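Local atomic coordinates of glycoside hydrolase family protein (PDB entry 6Q2F), a protein that probably hydrolyses alpha-L-rhamnosidic bonds, releasing L-rhamnose from glycosides, as a bacterial alpha-L-rhamnosidase of a glycoside hydrolase family. Residues G990-A995 / N1088-R1093; A1009-L1014 / A1029-N1034. All coordinates share one frame; numbering follows the deposited sequence.

Contact 1 (G990-A995 / N1088-R1093); sequences GAWQVA and NTLEIR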
# COMPACT_ATOMS: atom_id res chain seq x y z
N GLY A 990 43.64 16.85 -20.36
CA GLY A 990 44.91 16.17 -20.42
C GLY A 990 44.78 14.71 -20.10
O GLY A 990 43.70 14.16 -20.15
N ALA A 991 45.90 14.10 -19.78
CA ALA A 991 45.98 12.66 -19.58
C ALA A 991 45.55 12.23 -18.18
O ALA A 991 45.84 12.90 -17.19
CB ALA A 991 47.41 12.16 -19.84
N TRP A 992 44.87 11.09 -18.11
CA TRP A 992 44.53 10.46 -16.84
C TRP A 992 44.98 9.01 -16.85
O TRP A 992 44.90 8.33 -17.88
CB TRP A 992 43.02 10.50 -16.57
CG TRP A 992 42.44 11.85 -16.36
CD1 TRP A 992 42.25 12.82 -17.29
CD2 TRP A 992 41.92 12.36 -15.13
NE1 TRP A 992 41.66 13.92 -16.72
CE2 TRP A 992 41.44 13.66 -15.39
CE3 TRP A 992 41.82 11.85 -13.84
CZ2 TRP A 992 40.87 14.45 -14.41
CZ3 TRP A 992 41.26 12.63 -12.86
CH2 TRP A 992 40.79 13.92 -13.15
N GLN A 993 45.45 8.54 -15.70
CA GLN A 993 45.64 7.12 -15.47
C GLN A 993 44.32 6.53 -15.00
O GLN A 993 43.63 7.13 -14.16
CB GLN A 993 46.72 6.86 -14.42
CG GLN A 993 48.00 7.66 -14.64
CD GLN A 993 48.44 7.64 -16.09
OE1 GLN A 993 48.56 6.57 -16.69
NE2 GLN A 993 48.67 8.81 -16.66
N VAL A 994 43.96 5.37 -15.54
CA VAL A 994 42.77 4.65 -15.13
C VAL A 994 43.16 3.23 -14.77
O VAL A 994 43.76 2.52 -15.58
CB VAL A 994 41.70 4.63 -16.23
CG1 VAL A 994 40.39 4.10 -15.66
CG2 VAL A 994 41.52 6.02 -16.81
N ALA A 995 42.80 2.79 -13.56
CA ALA A 995 43.02 1.42 -13.13
C ALA A 995 41.67 0.77 -12.89
O ALA A 995 40.79 1.38 -12.30
CB ALA A 995 43.89 1.35 -11.87
N ASN A 1088 49.26 18.58 -6.39
CA ASN A 1088 48.33 17.80 -5.59
C ASN A 1088 48.03 16.50 -6.32
O ASN A 1088 47.93 16.48 -7.55
CB ASN A 1088 47.01 18.55 -5.36
CG ASN A 1088 47.19 19.82 -4.54
OD1 ASN A 1088 46.70 19.92 -3.41
ND2 ASN A 1088 47.88 20.81 -5.12
N THR A 1089 47.86 15.41 -5.57
CA THR A 1089 47.46 14.15 -6.16
C THR A 1089 45.94 14.07 -6.12
O THR A 1089 45.30 14.58 -5.20
CB THR A 1089 48.10 12.96 -5.45
OG1 THR A 1089 47.57 12.84 -4.13
CG2 THR A 1089 49.64 13.15 -5.35
N LEU A 1090 45.38 13.45 -7.15
CA LEU A 1090 43.94 13.32 -7.33
C LEU A 1090 43.66 11.88 -7.70
O LEU A 1090 44.25 11.35 -8.65
CB LEU A 1090 43.42 14.27 -8.42
CG LEU A 1090 41.93 14.23 -8.77
CD1 LEU A 1090 41.07 14.59 -7.55
CD2 LEU A 1090 41.64 15.23 -9.90
N GLU A 1091 42.76 11.23 -6.95
CA GLU A 1091 42.31 9.88 -7.26
C GLU A 1091 40.80 9.87 -7.16
O GLU A 1091 40.24 10.34 -6.17
CB GLU A 1091 42.89 8.83 -6.30
CG GLU A 1091 44.35 9.00 -5.94
CD GLU A 1091 44.82 7.88 -5.04
OE1 GLU A 1091 44.47 6.70 -5.32
OE2 GLU A 1091 45.51 8.17 -4.04
N ILE A 1092 40.14 9.34 -8.19
CA ILE A 1092 38.70 9.38 -8.31
C ILE A 1092 38.23 7.97 -8.61
O ILE A 1092 38.53 7.43 -9.69
CB ILE A 1092 38.24 10.35 -9.40
CG1 ILE A 1092 38.80 11.75 -9.12
CG2 ILE A 1092 36.72 10.33 -9.50
CD1 ILE A 1092 38.32 12.82 -10.07
N ARG A 1093 37.52 7.35 -7.67
CA ARG A 1093 37.05 5.99 -7.83
C ARG A 1093 35.62 6.07 -8.34
O ARG A 1093 34.71 6.49 -7.59
CB ARG A 1093 37.17 5.23 -6.52
CG ARG A 1093 38.62 4.85 -6.20
CD ARG A 1093 38.82 4.41 -4.75
NE ARG A 1093 38.01 3.24 -4.41
CZ ARG A 1093 36.93 3.28 -3.63
NH1 ARG A 1093 36.52 4.43 -3.10
NH2 ARG A 1093 36.27 2.16 -3.38
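Trp992 reaches Leu1090 and Ile1092 with the far corner of its indole, the six-membered ring, and gives up the most surface of the three. Both aliphatic partners bring a methyl to the CZ3-CH2 bond at a slant: Leu1090 CD2 is the closer, 3.6 Å from Trp992 CH2, while Ile1092 CD1 lies 4.1 Å from both Trp992 CZ3 and CH2. With CG beside the backbone N (chi1 -66°), the tryptophan puts its six-membered ring against strand 1086-1095. Leu1090 offers a single methyl. Ile1092, two residues on and therefore on the same face of its strand, presents the end of its longer branch. This is contact between second neighbours in a beta-sheet: strand 1028-1037 runs between the two, in the six-stranded antiparallel sheet of what is probably a galactose-binding-like beta-sandwich domain. A side chain as long as tryptophan can bridge that intervening strand, whose Arg1033 makes a cation-pi interaction with the indole. NE1, at the other end of the ring system, gives a weak hydrogen bond to the carbonyl O of Leu988. Beyond the indole, Leu1090 and Ile1092 both pack on Val1060 of strand 1057-1062, continuing the apolar surface across the sheet.

Contact 2 (A1009-L1014 / A1029-N1034); sequences ARLEPL and ATYSRN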
# COMPACT_ATOMS: atom_id res chain seq x y z
N ALA A 1009 44.44 9.66 -23.17
CA ALA A 1009 44.88 10.99 -23.58
C ALA A 1009 43.84 12.03 -23.22
O ALA A 1009 44.17 13.20 -22.99
CB ALA A 1009 45.15 11.02 -25.08
N ARG A 1010 42.59 11.61 -23.11
CA ARG A 1010 41.46 12.49 -22.90
C ARG A 1010 40.38 11.72 -22.17
O ARG A 1010 40.14 10.55 -22.48
CB ARG A 1010 40.94 12.99 -24.25
CG ARG A 1010 40.22 14.31 -24.24
CD ARG A 1010 40.63 15.17 -25.46
NE ARG A 1010 42.02 14.91 -25.86
CZ ARG A 1010 43.11 15.49 -25.32
NH1 ARG A 1010 42.99 16.40 -24.35
NH2 ARG A 1010 44.32 15.19 -25.78
N LEU A 1011 39.72 12.38 -21.21
CA LEU A 1011 38.56 11.77 -20.58
C LEU A 1011 37.56 11.42 -21.67
O LEU A 1011 37.25 12.25 -22.52
CB LEU A 1011 37.94 12.73 -19.57
CG LEU A 1011 38.47 12.81 -18.14
CD1 LEU A 1011 37.75 13.87 -17.31
CD2 LEU A 1011 38.40 11.44 -17.45
N GLU A 1012 37.08 10.18 -21.65
CA GLU A 1012 36.11 9.70 -22.62
C GLU A 1012 35.13 8.75 -21.93
O GLU A 1012 35.51 8.06 -20.97
CB GLU A 1012 36.79 8.95 -23.79
CG GLU A 1012 37.74 9.79 -24.64
CD GLU A 1012 37.00 10.73 -25.59
OE1 GLU A 1012 37.60 11.75 -26.01
OE2 GLU A 1012 35.83 10.44 -25.92
N PRO A 1013 33.88 8.70 -22.39
CA PRO A 1013 32.95 7.70 -21.84
C PRO A 1013 33.49 6.31 -22.14
O PRO A 1013 33.73 5.97 -23.30
CB PRO A 1013 31.63 7.98 -22.58
CG PRO A 1013 31.81 9.32 -23.24
CD PRO A 1013 33.28 9.48 -23.48
N LEU A 1014 33.70 5.53 -21.08
CA LEU A 1014 34.29 4.20 -21.24
C LEU A 1014 33.44 3.32 -22.15
O LEU A 1014 33.97 2.50 -22.89
CB LEU A 1014 34.48 3.52 -19.88
CG LEU A 1014 35.36 4.30 -18.90
CD1 LEU A 1014 35.58 3.54 -17.61
CD2 LEU A 1014 36.68 4.65 -19.56
N ALA A 1029 36.33 1.92 -11.46
CA ALA A 1029 37.49 2.40 -12.20
C ALA A 1029 38.13 3.54 -11.43
O ALA A 1029 37.44 4.49 -11.03
CB ALA A 1029 37.10 2.85 -13.61
N THR A 1030 39.44 3.46 -11.20
CA THR A 1030 40.16 4.44 -10.39
C THR A 1030 40.95 5.37 -11.31
O THR A 1030 41.92 4.95 -11.96
CB THR A 1030 41.08 3.73 -9.40
OG1 THR A 1030 40.29 2.96 -8.49
CG2 THR A 1030 41.90 4.75 -8.61
N TYR A 1031 40.54 6.63 -11.36
CA TYR A 1031 41.21 7.63 -12.17
C TYR A 1031 42.24 8.38 -11.34
O TYR A 1031 41.98 8.74 -10.19
CB TYR A 1031 40.21 8.62 -12.76
CG TYR A 1031 39.29 8.08 -13.83
CD1 TYR A 1031 38.23 7.21 -13.51
CD2 TYR A 1031 39.42 8.49 -15.15
CE1 TYR A 1031 37.37 6.73 -14.49
CE2 TYR A 1031 38.55 8.02 -16.13
CZ TYR A 1031 37.53 7.14 -15.80
OH TYR A 1031 36.67 6.69 -16.76
N SER A 1032 43.38 8.66 -11.95
CA SER A 1032 44.59 9.11 -11.27
C SER A 1032 45.22 10.23 -12.07
O SER A 1032 45.26 10.16 -13.31
CB SER A 1032 45.60 7.96 -11.12
OG SER A 1032 46.80 8.39 -10.50
N ARG A 1033 45.73 11.24 -11.37
CA ARG A 1033 46.25 12.45 -11.99
C ARG A 1033 46.82 13.33 -10.89
O ARG A 1033 46.44 13.20 -9.72
CB ARG A 1033 45.13 13.18 -12.74
CG ARG A 1033 45.55 14.24 -13.71
CD ARG A 1033 44.33 15.09 -14.05
NE ARG A 1033 44.55 16.02 -15.15
CZ ARG A 1033 45.33 17.10 -15.07
NH1 ARG A 1033 45.98 17.36 -13.94
NH2 ARG A 1033 45.47 17.90 -16.11
N ASN A 1034 47.71 14.24 -11.28
CA ASN A 1034 48.15 15.36 -10.45
C ASN A 1034 47.57 16.66 -10.99
O ASN A 1034 47.13 16.74 -12.13
CB ASN A 1034 49.68 15.48 -10.43
CG ASN A 1034 50.33 14.32 -9.72
OD1 ASN A 1034 49.88 13.92 -8.64
ND2 ASN A 1034 51.36 13.75 -10.31
O HOH W 1 36.66 8.43 -18.83
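Tyr1031 points its ring out from strand 1028-1037 at the loop 1009-1014, and two leucines receive it in different ways. Leu1011 crosses the ring obliquely, its CD2 methyl 3.7 Å from Tyr1031 CE2. Leu1014 comes from the opposite direction and meets the phenol at its far end: its CD1 lies 3.4 Å from Tyr1031 OH, and CG and CD2 are almost as near, so the oxygen faces the fork between the two methyls. The same CD1 also approaches Ala1029 CB, at 4.3 Å. A chi1 of -70° sets the tyrosine CG beside its own backbone N and carries the hydroxyl into the interior of a beta-sandwich, where the loop following strand 1005-1008 covers one part of the six-stranded sheet. Buried there, the hydroxyl has two polar partners. Tyr1031 OH donates to a water 2.7 Å away and accepts a hydrogen bond from Leu1132 N of the facing four-stranded sheet; the water donates in turn to Glu1012 O, 2.5 Å from it. A phenylalanine here would probably leave the Leu1132 amide without this acceptor and the water without its donor, breaking the water-mediated link to the loop and the direct one to the facing sheet. Leu1011 also touches Leu1132 and Val1136, extending the packing to the second sheet.

How the contacts relate
The centres of contacts 1 and 2 lie 6 Å apart, and strand 1028-1037, a partner in contact 2, is the strand that contact 1 spans. One sandwich interior is thus filled in two ways, across a strand within a sheet and between a sheet and its covering loop. Probable backbone hydrogen bonds join the contacts, Gln993 O to Ser1032 N and Ala995 O to Thr1030 N, each 2.7 Å. Trp992 also packs on Leu1011, linking the two apolar clusters. The contact centres are 46 and 45 Å from the centre of the chain, in a domain separate from the barrel of mainly parallel strands; the sodium site there, which includes Asp503, Glu583 and Glu644, belongs to neither contact.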